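Local coordinates for polyketide biosynthesis 3-hydroxy-3-methylglutaryl-ACP synthase PksG (Bacillus subtilis, PDB 4YXT), which catalyses the aldol condensation of an acetyl group carried on an acyl-carrier protein with a beta-ketothioester polyketide intermediate during biosynthesis of the antibiotic bacillaene, at residues L247-P252 / G322-G327; M218-C223 / G255-A260. The protein carries 1 engineered substitution. All blocks are in the same frame, centred on the assembly; numbering follows the deposited sequence.

Following the chain from the N terminus, helix 213-234, which carries residues 218-223, is the first of the elements concerned; strand 246-249 and, after a short turn, helix 254-267 come next. Contact 2 closes the loop that contains strand 246-249 by packing the second helix, at 255-260, against the first. Contact 1 starts inside it, at 247-252, and closes a longer, mostly helical loop when strand 319-327 pairs alongside, so the two closures cross rather than nest. Together they tie strand 246-249, at one edge of the mixed sheet of this chain, to its neighbour 319-327 and to the helix pair on one face. They also touch directly, through Tyr220 with His250 and Ser219 with Tyr326.

Contact 1 of 2, residues L247-P252 / G322-G327; sequences LAYHTP and GCFSYG
Three backbone hydrogen bonds join Leu247-His250 to Gly322-Phe324. Ala248 N donates to Gly322 O at 2.8 Å, and Ala248 O accepts from Phe324 N at 3.0 Å, so Ala248 uses both its polar backbone atoms on the neighbouring strand. His250 N then reaches Phe324 O at 3.0 Å in a more bent bond, with 143° at the hydrogen, where the first strand is ending. Gly322 O and Phe324 O each also receive a CA-H contact, from Leu247 and Tyr249. Just past the pairing, Thr251 OG1 turns back to donate to Tyr249 O at 2.7 Å, from well above the carbonyl plane.

This is parallel pairing at the edge of the mixed sheet of a thiolase-like fold, and it delivers His250, by similarity a proton donor/acceptor, beside Cys114, the probable acyl-thioester nucleophile. The histidine leaves the strand with CG anti to its backbone N (chi1 174°), which places one face of the imidazole against the carbonyl of Tyr326. Tyr326 O sits over that face toward the rim, 3.6 Å from His250 CD2; Pro252 N lies over the opposite face.

On the sheet face of Tyr249 and Phe324, the two aromatic side chains cross at about a right angle, Tyr249 CD1 lying 4.0 Å from Phe324 CB. Tyr249 OH hydrogen-bonds to Tyr240, while the Phe324 ring meets Tyr220 of helix 213-234 edge-to-face. Gly322 leaves room on this face for Leu247, whose CD2 comes 3.8 Å from Gly322 O. On the other face Ala248 CB and Cys323 SG are 4.3 Å apart, and Leu306 of helix 301-312 packs on Cys323.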
loop_
_atom_site.group_PDB
_atom_site.type_symbol
_atom_site.label_atom_id
_atom_site.label_comp_id
_atom_site.label_asym_id
_atom_site.label_seq_id
_atom_site.Cartn_x
_atom_site.Cartn_y
_atom_site.Cartn_z
ATOM N N LEU A 247 -3.380 -17.299 -21.236
ATOM C CA LEU A 247 -3.251 -15.904 -20.979
ATOM C C LEU A 247 -4.281 -15.596 -19.966
ATOM O O LEU A 247 -5.418 -16.102 -20.029
ATOM C CB LEU A 247 -3.457 -15.051 -22.263
ATOM C CG LEU A 247 -2.307 -15.093 -23.280
ATOM C CD1 LEU A 247 -2.768 -14.529 -24.627
ATOM C CD2 LEU A 247 -1.149 -14.242 -22.795
ATOM N N ALA A 248 -3.899 -14.772 -18.994
ATOM C CA ALA A 248 -4.869 -14.368 -18.017
ATOM C C ALA A 248 -4.870 -12.900 -18.004
ATOM O O ALA A 248 -3.817 -12.271 -18.119
ATOM C CB ALA A 248 -4.500 -14.916 -16.644
ATOM N N TYR A 249 -6.037 -12.300 -17.859
ATOM C CA TYR A 249 -6.067 -10.863 -17.880
ATOM C C TYR A 249 -6.910 -10.349 -16.690
ATOM O O TYR A 249 -7.789 -11.084 -16.171
ATOM C CB TYR A 249 -6.757 -10.340 -19.122
ATOM C CG TYR A 249 -6.241 -10.731 -20.426
ATOM C CD1 TYR A 249 -5.535 -9.810 -21.232
ATOM C CD2 TYR A 249 -6.488 -11.994 -20.923
ATOM C CE1 TYR A 249 -5.106 -10.147 -22.496
ATOM C CE2 TYR A 249 -6.042 -12.367 -22.189
ATOM C CZ TYR A 249 -5.366 -11.439 -22.980
ATOM O OH TYR A 249 -4.963 -11.835 -24.233
ATOM N N HIS A 250 -6.682 -9.074 -16.340
ATOM C CA HIS A 250 -7.595 -8.370 -15.477
ATOM C C HIS A 250 -8.963 -8.381 -16.159
ATOM O O HIS A 250 -9.094 -7.883 -17.298
ATOM C CB HIS A 250 -7.200 -6.929 -15.268
ATOM C CG HIS A 250 -8.229 -6.176 -14.504
ATOM N ND1 HIS A 250 -8.614 -6.560 -13.255
ATOM C CD2 HIS A 250 -8.957 -5.075 -14.804
ATOM C CE1 HIS A 250 -9.587 -5.774 -12.833
ATOM N NE2 HIS A 250 -9.802 -4.853 -13.751
ATOM N N THR A 251 -9.945 -8.963 -15.465
ATOM C CA THR A 251 -11.263 -9.271 -16.025
ATOM C C THR A 251 -12.368 -8.468 -15.301
ATOM O O THR A 251 -12.953 -8.938 -14.310
ATOM C CB THR A 251 -11.548 -10.789 -15.940
ATOM O OG1 THR A 251 -10.427 -11.524 -16.456
ATOM C CG2 THR A 251 -12.771 -11.177 -16.745
ATOM N N PRO A 252 -12.663 -7.252 -15.784
ATOM C CA PRO A 252 -13.798 -6.538 -15.211
ATOM C C PRO A 252 -15.121 -7.080 -15.745
ATOM O O PRO A 252 -16.138 -7.020 -15.056
ATOM C CB PRO A 252 -13.576 -5.096 -15.643
ATOM C CG PRO A 252 -12.725 -5.152 -16.856
ATOM C CD PRO A 252 -11.959 -6.453 -16.803
ATOM N N GLY A 322 0.903 -16.213 -19.406
ATOM C CA GLY A 322 1.155 -14.806 -19.500
ATOM C C GLY A 322 0.053 -14.077 -18.770
ATOM O O GLY A 322 -1.122 -14.374 -18.994
ATOM N N CYS A 323 0.417 -13.093 -17.935
ATOM C CA CYS A 323 -0.556 -12.354 -17.132
ATOM C C CYS A 323 -0.510 -10.853 -17.353
ATOM O O CYS A 323 0.533 -10.239 -17.219
ATOM C CB CYS A 323 -0.291 -12.590 -15.662
ATOM S SG CYS A 323 -0.530 -14.263 -15.021
ATOM N N PHE A 324 -1.676 -10.248 -17.568
ATOM C CA PHE A 324 -1.791 -8.820 -17.767
ATOM C C PHE A 324 -2.611 -8.240 -16.679
ATOM O O PHE A 324 -3.744 -8.572 -16.576
ATOM C CB PHE A 324 -2.479 -8.490 -19.087
ATOM C CG PHE A 324 -2.783 -7.039 -19.247
ATOM C CD1 PHE A 324 -1.746 -6.106 -19.318
ATOM C CD2 PHE A 324 -4.079 -6.600 -19.314
ATOM C CE1 PHE A 324 -2.005 -4.750 -19.450
ATOM C CE2 PHE A 324 -4.361 -5.248 -19.449
ATOM C CZ PHE A 324 -3.323 -4.312 -19.506
ATOM N N SER A 325 -2.052 -7.300 -15.937
ATOM C CA SER A 325 -2.756 -6.560 -14.880
ATOM C C SER A 325 -2.999 -5.098 -15.236
ATOM O O SER A 325 -2.129 -4.407 -15.820
ATOM C CB SER A 325 -1.882 -6.640 -13.602
ATOM O OG SER A 325 -2.251 -5.736 -12.584
ATOM N N TYR A 326 -4.176 -4.597 -14.846
ATOM C CA TYR A 326 -4.518 -3.211 -15.073
ATOM C C TYR A 326 -5.229 -2.676 -13.872
ATOM O O TYR A 326 -6.130 -3.286 -13.358
ATOM C CB TYR A 326 -5.467 -3.041 -16.258
ATOM C CG TYR A 326 -5.856 -1.565 -16.465
ATOM C CD1 TYR A 326 -7.072 -1.068 -16.047
ATOM C CD2 TYR A 326 -4.956 -0.667 -17.076
ATOM C CE1 TYR A 326 -7.393 0.279 -16.221
ATOM C CE2 TYR A 326 -5.273 0.672 -17.240
ATOM C CZ TYR A 326 -6.496 1.133 -16.811
ATOM O OH TYR A 326 -6.755 2.465 -16.945
ATOM N N GLY A 327 -4.886 -1.482 -13.490
ATOM C CA GLY A 327 -5.733 -0.757 -12.599
ATOM C C GLY A 327 -5.898 0.641 -13.104
ATOM O O GLY A 327 -4.967 1.230 -13.654
#

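Contact 2 of 2, residues M218-C223 / G255-A260; sequences MSYLDC and GMVKGA
Tyr220 holds CG anti to its backbone N (chi1 -176°), which extends its ring toward Met256, Val257 and Ala260. Leu221 instead has CG anti to its carbonyl carbon (chi1 -68°), bringing CD2 back toward Ala260. Met256 CG lies over the centre of one face of the phenol ring, 4.3 Å from Tyr220 CZ. Its sulfur, SD, is 4.8 Å from the ring centroid in a Met-aromatic contact. Ala260 CB meets the same ring at its edge, 3.8 Å from Tyr220 CE1, and is also pressed by Leu221 CD2 at 3.5 Å, a tight carbon pair. At the far end of the ring Val257 CG2 stands 4.0 Å from Tyr220 OH.

The two helix segments cross at -44° with their axes 11.0 Å apart, a wide spacing that the long tyrosine and methionine side chains span. They belong to the helices that precede and follow strand 246-249 in the chain, and Tyr249 of that strand touches both Tyr220 and Val257.

Met256 thus covers one face of the ring and Ala260 meets its edge, while the hydroxyl hydrogen-bonds to His250 O, so that this second-shell tyrosine ties its helix to the backbone of His250, by similarity a proton donor/acceptor.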
loop_
_atom_site.group_PDB
_atom_site.type_symbol
_atom_site.label_atom_id
_atom_site.label_comp_id
_atom_site.label_asym_id
_atom_site.label_seq_id
_atom_site.Cartn_x
_atom_site.Cartn_y
_atom_site.Cartn_z
ATOM N N MET A 218 -9.996 2.505 -23.406
ATOM C CA MET A 218 -8.828 2.923 -24.183
ATOM C C MET A 218 -7.574 2.731 -23.370
ATOM O O MET A 218 -6.568 2.263 -23.914
ATOM C CB MET A 218 -8.844 4.412 -24.561
ATOM C CG MET A 218 -9.447 4.862 -25.866
ATOM S SD MET A 218 -9.345 6.695 -25.861
ATOM C CE MET A 218 -11.037 7.218 -25.567
ATOM N N SER A 219 -7.573 3.177 -22.102
ATOM C CA SER A 219 -6.338 3.051 -21.299
ATOM C C SER A 219 -5.968 1.573 -21.009
ATOM O O SER A 219 -4.822 1.133 -21.217
ATOM C CB SER A 219 -6.386 3.906 -20.051
ATOM O OG SER A 219 -7.535 3.642 -19.294
ATOM N N TYR A 220 -6.936 0.769 -20.629
ATOM C CA TYR A 220 -6.713 -0.680 -20.565
ATOM C C TYR A 220 -6.067 -1.230 -21.804
ATOM O O TYR A 220 -5.115 -1.978 -21.711
ATOM C CB TYR A 220 -8.040 -1.396 -20.323
ATOM C CG TYR A 220 -7.998 -2.893 -20.137
ATOM C CD1 TYR A 220 -7.726 -3.760 -21.201
ATOM C CD2 TYR A 220 -8.242 -3.451 -18.877
ATOM C CE1 TYR A 220 -7.743 -5.160 -21.022
ATOM C CE2 TYR A 220 -8.253 -4.830 -18.690
ATOM C CZ TYR A 220 -8.001 -5.678 -19.746
ATOM O OH TYR A 220 -7.989 -7.025 -19.542
ATOM N N LEU A 221 -6.591 -0.886 -22.981
ATOM C CA LEU A 221 -6.045 -1.443 -24.232
ATOM C C LEU A 221 -4.681 -0.864 -24.573
ATOM O O LEU A 221 -3.737 -1.598 -24.947
ATOM C CB LEU A 221 -6.997 -1.209 -25.399
ATOM C CG LEU A 221 -8.304 -1.971 -25.348
ATOM C CD1 LEU A 221 -9.293 -1.387 -26.373
ATOM C CD2 LEU A 221 -8.078 -3.469 -25.548
ATOM N N ASP A 222 -4.534 0.444 -24.412
ATOM C CA ASP A 222 -3.184 1.006 -24.548
ATOM C C ASP A 222 -2.137 0.334 -23.615
ATOM O O ASP A 222 -1.015 0.008 -24.080
ATOM C CB ASP A 222 -3.220 2.505 -24.372
ATOM C CG ASP A 222 -4.048 3.211 -25.475
ATOM O OD1 ASP A 222 -4.295 2.605 -26.557
ATOM O OD2 ASP A 222 -4.455 4.387 -25.244
ATOM N N CYS A 223 -2.505 0.065 -22.347
ATOM C CA CYS A 223 -1.585 -0.580 -21.430
ATOM C C CYS A 223 -1.363 -2.049 -21.784
ATOM O O CYS A 223 -0.248 -2.553 -21.637
ATOM C CB CYS A 223 -1.978 -0.472 -19.964
ATOM S SG CYS A 223 -2.088 1.187 -19.180
ATOM N N GLY A 255 -16.460 -9.803 -21.643
ATOM C CA GLY A 255 -16.496 -9.155 -22.947
ATOM C C GLY A 255 -15.342 -8.211 -23.164
ATOM O O GLY A 255 -14.864 -8.107 -24.272
ATOM N N MET A 256 -14.878 -7.556 -22.097
ATOM C CA MET A 256 -13.698 -6.671 -22.147
ATOM C C MET A 256 -12.487 -7.496 -22.558
ATOM O O MET A 256 -11.745 -7.171 -23.473
ATOM C CB MET A 256 -13.439 -6.048 -20.763
ATOM C CG MET A 256 -12.186 -5.180 -20.671
ATOM S SD MET A 256 -12.525 -3.606 -21.477
ATOM C CE MET A 256 -13.498 -2.824 -20.183
ATOM N N VAL A 257 -12.335 -8.633 -21.910
ATOM C CA VAL A 257 -11.200 -9.459 -22.182
ATOM C C VAL A 257 -11.183 -10.065 -23.608
ATOM O O VAL A 257 -10.132 -10.165 -24.282
ATOM C CB VAL A 257 -11.115 -10.518 -21.092
ATOM C CG1 VAL A 257 -9.997 -11.490 -21.408
ATOM C CG2 VAL A 257 -10.886 -9.810 -19.762
ATOM N N LYS A 258 -12.324 -10.532 -24.051
ATOM C CA LYS A 258 -12.421 -11.016 -25.436
ATOM C C LYS A 258 -12.072 -9.933 -26.443
ATOM O O LYS A 258 -11.387 -10.189 -27.402
ATOM C CB LYS A 258 -13.799 -11.569 -25.742
ATOM C CG LYS A 258 -13.846 -12.323 -27.058
ATOM C CD LYS A 258 -15.178 -13.030 -27.190
ATOM C CE LYS A 258 -15.430 -13.521 -28.608
ATOM N NZ LYS A 258 -16.128 -14.847 -28.575
ATOM N N GLY A 259 -12.555 -8.723 -26.214
ATOM C CA GLY A 259 -12.168 -7.576 -27.040
ATOM C C GLY A 259 -10.669 -7.342 -27.079
ATOM O O GLY A 259 -10.107 -7.163 -28.159
ATOM N N ALA A 260 -10.010 -7.337 -25.912
ATOM C CA ALA A 260 -8.577 -7.045 -25.842
ATOM C C ALA A 260 -7.734 -8.145 -26.395
ATOM O O ALA A 260 -6.713 -7.872 -27.008
ATOM C CB ALA A 260 -8.145 -6.778 -24.419
#